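Local coordinates for protein acetolactate synthase, small subunit (Thermotoga maritima, PDB 2FGC) that is the small subunit of acetolactate synthase, probably regulatory, and joins an ACT domain to a second domain of the same overall βαββαβ topology, at residues A[29-34]-A[179-184]; A[86-91]-A[100-105]. All coordinates share one frame; numbering follows the deposited sequence.

Interaction 1. Residues A[29-34]-A[179-184]; sequences EHLVSM and IVAMNR
Leu31 lays its forked end over two small apolar groups of the 179-184 segment, the CG2 methyl of Ile179 and the CB of Ala181. Each branch has its own partner. CD1 of Leu31 meets CB of Ala181 at 4.0 Å. CD2 of Leu31 lies alongside CG2 of Ile179 at 4.3 Å, which is loose van der Waals contact. The two methyls come from residues two apart in sequence, and both side chains point toward 29-34. CG2 of Ile179 and CB of Ala181 are only 4.2 Å apart, and together they form a small patch that the fork straddles. In Leu31, CG stands anti to the carbonyl carbon (chi1 -82°), and this sends the fork out from its own strand to the patch. The contact is purely apolar and small, burying 117 Å² over both sides. The backbones stay apart: CA of Leu31 and CA of Ala181, the nearest pair, are 7.6 Å from each other. This is therefore side-chain packing between two sheets, not strand pairing. Val180 and Met182 (a selenomethionine) point away from Leu31, and pack on Leu117 and Ala175 of the second subunit. The 179-184 segment is thus sandwiched between the ACT domain and the partner chain. One polar bond also crosses this junction: the backbone N of Ile179 is hydrogen-bonded to OG of Ser59 on strand 56-64. Strand 28-37 is an inner strand of the ACT-domain sheet, between strands 70-79 and 97-102. Strand 171-183 is the outermost strand of the other sheet within this chain, paired with strand 110-121. Met76 of strand 70-79 touches both Leu31 and Ile179, widening the apolar seam between the two domains.

Interaction 2. Residues A[86-91]-A[100-105]; sequences QIEKQA and VTPIDP
Helix 86-91 and strand 100-102 run almost exactly antiparallel, at 174°, with their axes 9.3 Å apart. The nearest CA atoms are those of Glu88 and Val100, 6.3 Å apart. The apolar part of the contact is one methyl on another: CB of Ala91 meets CG2 of Val100 at 3.8 Å. The short alanine side chain lets the valine come close to the helix. Val100 has CG1 anti to its backbone N (chi1 179°), and the other branch, CG2, is the one turned to Ala91. Glu88 covers the same strand with a polar group. The side chain sets off neither toward the strand nor away from it, but bends at chi2 (136°) and brings its carboxylate nearer. OE1 of Glu88 lies 4.0 Å from CG of Pro102, and the two side chains cross at about a right angle. OE2 of Glu88 is 3.7 Å from O of Val100. Both of these oxygens are acceptors if the carboxylate is ionised, so this approach would give no attraction. The glutamate is partly exposed, and Pro102 is exposed, so this end of the contact borders solvent while Ala91 and Val100 are buried. The backbone N of Val100 is hydrogen-bonded to the hydroxyl of Tyr92, just past Ala91. Helix-on-sheet packing of this kind is characteristic of the ferredoxin-like ACT domain. Here helix 83-91 is the link in a β-α-β unit between strands 70-79 and 97-102. Strand 28-37 lies between those two strands, and strand 97-102 is an outermost strand of the sheet within this chain.

In the fold
The two contacts lie on opposite faces of one ACT-domain sheet, with centres 10 Å apart. Interaction 1 uses the face turned to the second domain, and interaction 2 the face under the helices. Strands 28-37 and 97-102 are neighbours, joined where N of Ser33 probably bonds O of Thr101 (2.6 Å). On the helix face CG2 of Val32 packs closely on CG1 of Val100 (3.4 Å). OD1 of Asn183 probably bonds N of Asp104 (2.7 Å), a further tie between 179-184 and 100-105. Interaction 2 is nested in the loop closed by interaction 1. A bound magnesium ion lies about 9 Å from the Val100 side chain.

Interaction 1. Residues A[29-34]-A[179-184]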
loop_
_atom_site.group_PDB
_atom_site.type_symbol
_atom_site.label_atom_id
_atom_site.label_comp_id
_atom_site.label_asym_id
_atom_site.label_seq_id
_atom_site.Cartn_x
_atom_site.Cartn_y
_atom_site.Cartn_z
ATOM N N GLU A 29 12.900 -14.246 -2.104
ATOM C CA GLU A 29 11.850 -13.434 -1.487
ATOM C C GLU A 29 10.611 -14.304 -1.187
ATOM O O GLU A 29 10.151 -15.051 -2.037
ATOM C CB GLU A 29 11.490 -12.254 -2.380
ATOM N N HIS A 30 10.100 -14.228 0.038
ATOM C CA HIS A 30 8.904 -14.965 0.429
ATOM C C HIS A 30 7.776 -14.022 0.781
ATOM O O HIS A 30 7.995 -12.937 1.301
ATOM C CB HIS A 30 9.180 -15.880 1.615
ATOM C CG HIS A 30 10.322 -16.816 1.395
ATOM N ND1 HIS A 30 10.195 -17.989 0.682
ATOM C CD2 HIS A 30 11.618 -16.745 1.774
ATOM C CE1 HIS A 30 11.363 -18.605 0.643
ATOM N NE2 HIS A 30 12.244 -17.871 1.296
ATOM N N LEU A 31 6.556 -14.462 0.529
ATOM C CA LEU A 31 5.411 -13.635 0.796
ATOM C C LEU A 31 4.485 -14.258 1.840
ATOM O O LEU A 31 4.186 -15.440 1.788
ATOM C CB LEU A 31 4.669 -13.381 -0.510
ATOM C CG LEU A 31 5.186 -12.278 -1.434
ATOM C CD1 LEU A 31 4.626 -12.436 -2.880
ATOM C CD2 LEU A 31 4.867 -10.875 -0.842
ATOM N N VAL A 32 4.048 -13.462 2.804
ATOM C CA VAL A 32 3.150 -13.984 3.827
ATOM C C VAL A 32 2.012 -13.002 4.147
ATOM O O VAL A 32 2.165 -11.784 4.191
ATOM C CB VAL A 32 3.912 -14.621 5.045
ATOM C CG1 VAL A 32 5.119 -13.832 5.425
ATOM C CG2 VAL A 32 3.033 -14.807 6.215
ATOM N N SER A 33 0.833 -13.541 4.286
ATOM C CA SER A 33 -0.271 -12.707 4.611
ATOM C C SER A 33 -0.665 -12.987 6.054
ATOM O O SER A 33 -0.495 -14.099 6.549
ATOM C CB SER A 33 -1.404 -13.018 3.649
ATOM O OG SER A 33 -2.359 -12.002 3.759
HETATM N N MSE A 34 -1.191 -11.995 6.747
HETATM C CA MSE A 34 -1.363 -12.165 8.153
HETATM C C MSE A 34 -2.535 -11.375 8.677
HETATM O O MSE A 34 -2.658 -10.209 8.381
HETATM C CB MSE A 34 -0.115 -11.623 8.783
HETATM C CG MSE A 34 0.186 -12.185 10.052
HETATM SE SE MSE A 34 1.952 -11.439 10.566
HETATM C CE MSE A 34 3.138 -12.190 9.007
ATOM N N ILE A 179 3.903 -4.564 -1.937
ATOM C CA ILE A 179 3.159 -5.568 -2.660
ATOM C C ILE A 179 1.938 -6.030 -1.843
ATOM O O ILE A 179 2.069 -6.348 -0.643
ATOM C CB ILE A 179 4.075 -6.770 -2.869
ATOM C CG1 ILE A 179 5.381 -6.350 -3.562
ATOM C CG2 ILE A 179 3.349 -7.910 -3.561
ATOM C CD1 ILE A 179 5.213 -5.964 -5.025
ATOM N N VAL A 180 0.762 -6.040 -2.468
ATOM C CA VAL A 180 -0.356 -6.867 -2.001
ATOM C C VAL A 180 -0.348 -8.142 -2.801
ATOM O O VAL A 180 -0.123 -8.133 -4.012
ATOM C CB VAL A 180 -1.731 -6.215 -2.150
ATOM C CG1 VAL A 180 -1.896 -5.085 -1.161
ATOM C CG2 VAL A 180 -1.820 -5.634 -3.452
ATOM N N ALA A 181 -0.552 -9.264 -2.130
ATOM C CA ALA A 181 -0.565 -10.538 -2.834
ATOM C C ALA A 181 -1.594 -11.446 -2.204
ATOM O O ALA A 181 -1.989 -11.267 -1.035
ATOM C CB ALA A 181 0.857 -11.191 -2.863
HETATM N N MSE A 182 -2.011 -12.402 -3.009
HETATM C CA MSE A 182 -3.068 -13.349 -2.705
HETATM C C MSE A 182 -2.811 -14.601 -3.548
HETATM O O MSE A 182 -2.309 -14.498 -4.675
HETATM C CB MSE A 182 -4.373 -12.745 -3.188
HETATM C CG MSE A 182 -5.615 -13.342 -2.655
HETATM SE SE MSE A 182 -6.997 -11.920 -2.816
HETATM C CE MSE A 182 -6.577 -10.698 -1.167
ATOM N N ASN A 183 -3.196 -15.760 -3.019
ATOM C CA ASN A 183 -3.248 -16.949 -3.814
ATOM C C ASN A 183 -4.411 -16.887 -4.807
ATOM O O ASN A 183 -5.518 -16.434 -4.469
ATOM C CB ASN A 183 -3.366 -18.188 -2.918
ATOM C CG ASN A 183 -2.144 -18.389 -2.014
ATOM O OD1 ASN A 183 -0.996 -18.301 -2.455
ATOM N ND2 ASN A 183 -2.394 -18.664 -0.750
ATOM N N ARG A 184 -4.160 -17.362 -6.020
ATOM C CA ARG A 184 -5.192 -17.564 -6.998
ATOM C C ARG A 184 -6.210 -18.576 -6.533
ATOM O O ARG A 184 -5.934 -19.349 -5.628
ATOM C CB ARG A 184 -4.568 -18.030 -8.311
ATOM C CG ARG A 184 -4.010 -16.818 -9.082
ATOM C CD ARG A 184 -3.369 -17.310 -10.388
ATOM N NE ARG A 184 -2.470 -16.310 -10.921
ATOM C CZ ARG A 184 -2.866 -15.295 -11.678
ATOM N NH1 ARG A 184 -4.147 -15.144 -12.014
ATOM N NH2 ARG A 184 -1.979 -14.433 -12.095
#

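Interaction 2. Residues A[86-91]-A[100-105]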
loop_
_atom_site.group_PDB
_atom_site.type_symbol
_atom_site.label_atom_id
_atom_site.label_comp_id
_atom_site.label_asym_id
_atom_site.label_seq_id
_atom_site.Cartn_x
_atom_site.Cartn_y
_atom_site.Cartn_z
ATOM N N GLN A 86 9.682 -20.142 10.227
ATOM C CA GLN A 86 10.179 -19.271 11.268
ATOM C C GLN A 86 9.230 -18.139 11.567
ATOM O O GLN A 86 8.837 -17.939 12.695
ATOM C CB GLN A 86 11.540 -18.723 10.879
ATOM C CG GLN A 86 12.672 -19.534 11.433
ATOM C CD GLN A 86 12.940 -19.224 12.897
ATOM O OE1 GLN A 86 13.432 -18.137 13.242
ATOM N NE2 GLN A 86 12.629 -20.187 13.767
ATOM N N ILE A 87 8.853 -17.410 10.536
ATOM C CA ILE A 87 7.953 -16.291 10.661
ATOM C C ILE A 87 6.623 -16.710 11.260
ATOM O O ILE A 87 6.119 -16.047 12.155
ATOM C CB ILE A 87 7.727 -15.682 9.295
ATOM C CG1 ILE A 87 8.884 -14.765 8.976
ATOM C CG2 ILE A 87 6.419 -14.930 9.237
ATOM C CD1 ILE A 87 8.744 -14.089 7.656
ATOM N N GLU A 88 6.074 -17.809 10.749
ATOM C CA GLU A 88 4.886 -18.447 11.297
ATOM C C GLU A 88 5.043 -18.680 12.798
ATOM O O GLU A 88 4.343 -18.066 13.580
ATOM C CB GLU A 88 4.623 -19.766 10.568
ATOM C CG GLU A 88 3.222 -20.364 10.729
ATOM C CD GLU A 88 2.661 -20.879 9.393
ATOM O OE1 GLU A 88 3.472 -21.209 8.495
ATOM O OE2 GLU A 88 1.417 -20.941 9.223
ATOM N N LYS A 89 5.984 -19.531 13.189
ATOM C CA LYS A 89 6.240 -19.810 14.600
ATOM C C LYS A 89 6.279 -18.548 15.472
ATOM O O LYS A 89 5.586 -18.480 16.469
ATOM C CB LYS A 89 7.530 -20.611 14.752
ATOM C CG LYS A 89 7.868 -20.991 16.174
ATOM C CD LYS A 89 9.260 -21.629 16.263
ATOM N N GLN A 90 7.072 -17.557 15.070
ATOM C CA GLN A 90 7.291 -16.281 15.808
ATOM C C GLN A 90 6.140 -15.265 15.795
ATOM O O GLN A 90 5.952 -14.540 16.770
ATOM C CB GLN A 90 8.515 -15.537 15.251
ATOM C CG GLN A 90 9.770 -16.373 15.108
ATOM C CD GLN A 90 10.252 -16.926 16.409
ATOM O OE1 GLN A 90 10.150 -16.271 17.443
ATOM N NE2 GLN A 90 10.781 -18.143 16.376
ATOM N N ALA A 91 5.418 -15.157 14.686
ATOM C CA ALA A 91 4.274 -14.265 14.647
ATOM C C ALA A 91 3.200 -14.695 15.682
ATOM O O ALA A 91 2.704 -13.864 16.485
ATOM C CB ALA A 91 3.675 -14.189 13.183
ATOM N N VAL A 100 -1.834 -16.645 10.138
ATOM C CA VAL A 100 -0.697 -16.420 9.227
ATOM C C VAL A 100 -0.932 -17.325 8.023
ATOM O O VAL A 100 -1.175 -18.493 8.177
ATOM C CB VAL A 100 0.687 -16.734 9.911
ATOM C CG1 VAL A 100 1.848 -16.515 8.957
ATOM C CG2 VAL A 100 0.881 -15.911 11.197
ATOM N N THR A 101 -0.933 -16.746 6.842
ATOM C CA THR A 101 -1.174 -17.434 5.562
ATOM C C THR A 101 0.048 -17.226 4.643
ATOM O O THR A 101 0.264 -16.123 4.140
ATOM C CB THR A 101 -2.401 -16.795 4.792
ATOM O OG1 THR A 101 -3.567 -16.777 5.629
ATOM C CG2 THR A 101 -2.711 -17.525 3.443
ATOM N N PRO A 102 0.859 -18.264 4.437
ATOM C CA PRO A 102 1.873 -18.130 3.372
ATOM C C PRO A 102 1.236 -18.032 1.968
ATOM O O PRO A 102 0.219 -18.669 1.663
ATOM C CB PRO A 102 2.717 -19.393 3.498
ATOM C CG PRO A 102 2.335 -20.001 4.810
ATOM C CD PRO A 102 0.933 -19.551 5.136
ATOM N N ILE A 103 1.811 -17.180 1.150
ATOM C CA ILE A 103 1.411 -17.065 -0.237
ATOM C C ILE A 103 2.255 -18.004 -1.077
ATOM O O ILE A 103 3.444 -18.175 -0.837
ATOM C CB ILE A 103 1.549 -15.636 -0.729
ATOM C CG1 ILE A 103 0.342 -14.831 -0.252
ATOM C CG2 ILE A 103 1.589 -15.607 -2.203
ATOM C CD1 ILE A 103 0.690 -13.913 0.799
ATOM N N ASP A 104 1.613 -18.635 -2.050
ATOM C CA ASP A 104 2.244 -19.607 -2.885
ATOM C C ASP A 104 3.542 -19.033 -3.434
ATOM O O ASP A 104 3.564 -17.885 -3.872
ATOM C CB ASP A 104 1.315 -20.038 -4.010
ATOM C CG ASP A 104 1.700 -21.406 -4.592
ATOM O OD1 ASP A 104 2.798 -21.517 -5.190
ATOM O OD2 ASP A 104 0.906 -22.377 -4.462
ATOM N N PRO A 105 4.645 -19.810 -3.326
ATOM C CA PRO A 105 5.939 -19.470 -3.950
ATOM C C PRO A 105 5.970 -19.557 -5.493
ATOM O O PRO A 105 6.810 -18.911 -6.117
ATOM C CB PRO A 105 6.908 -20.455 -3.293
ATOM C CG PRO A 105 6.046 -21.630 -2.906
ATOM C CD PRO A 105 4.723 -21.053 -2.521
#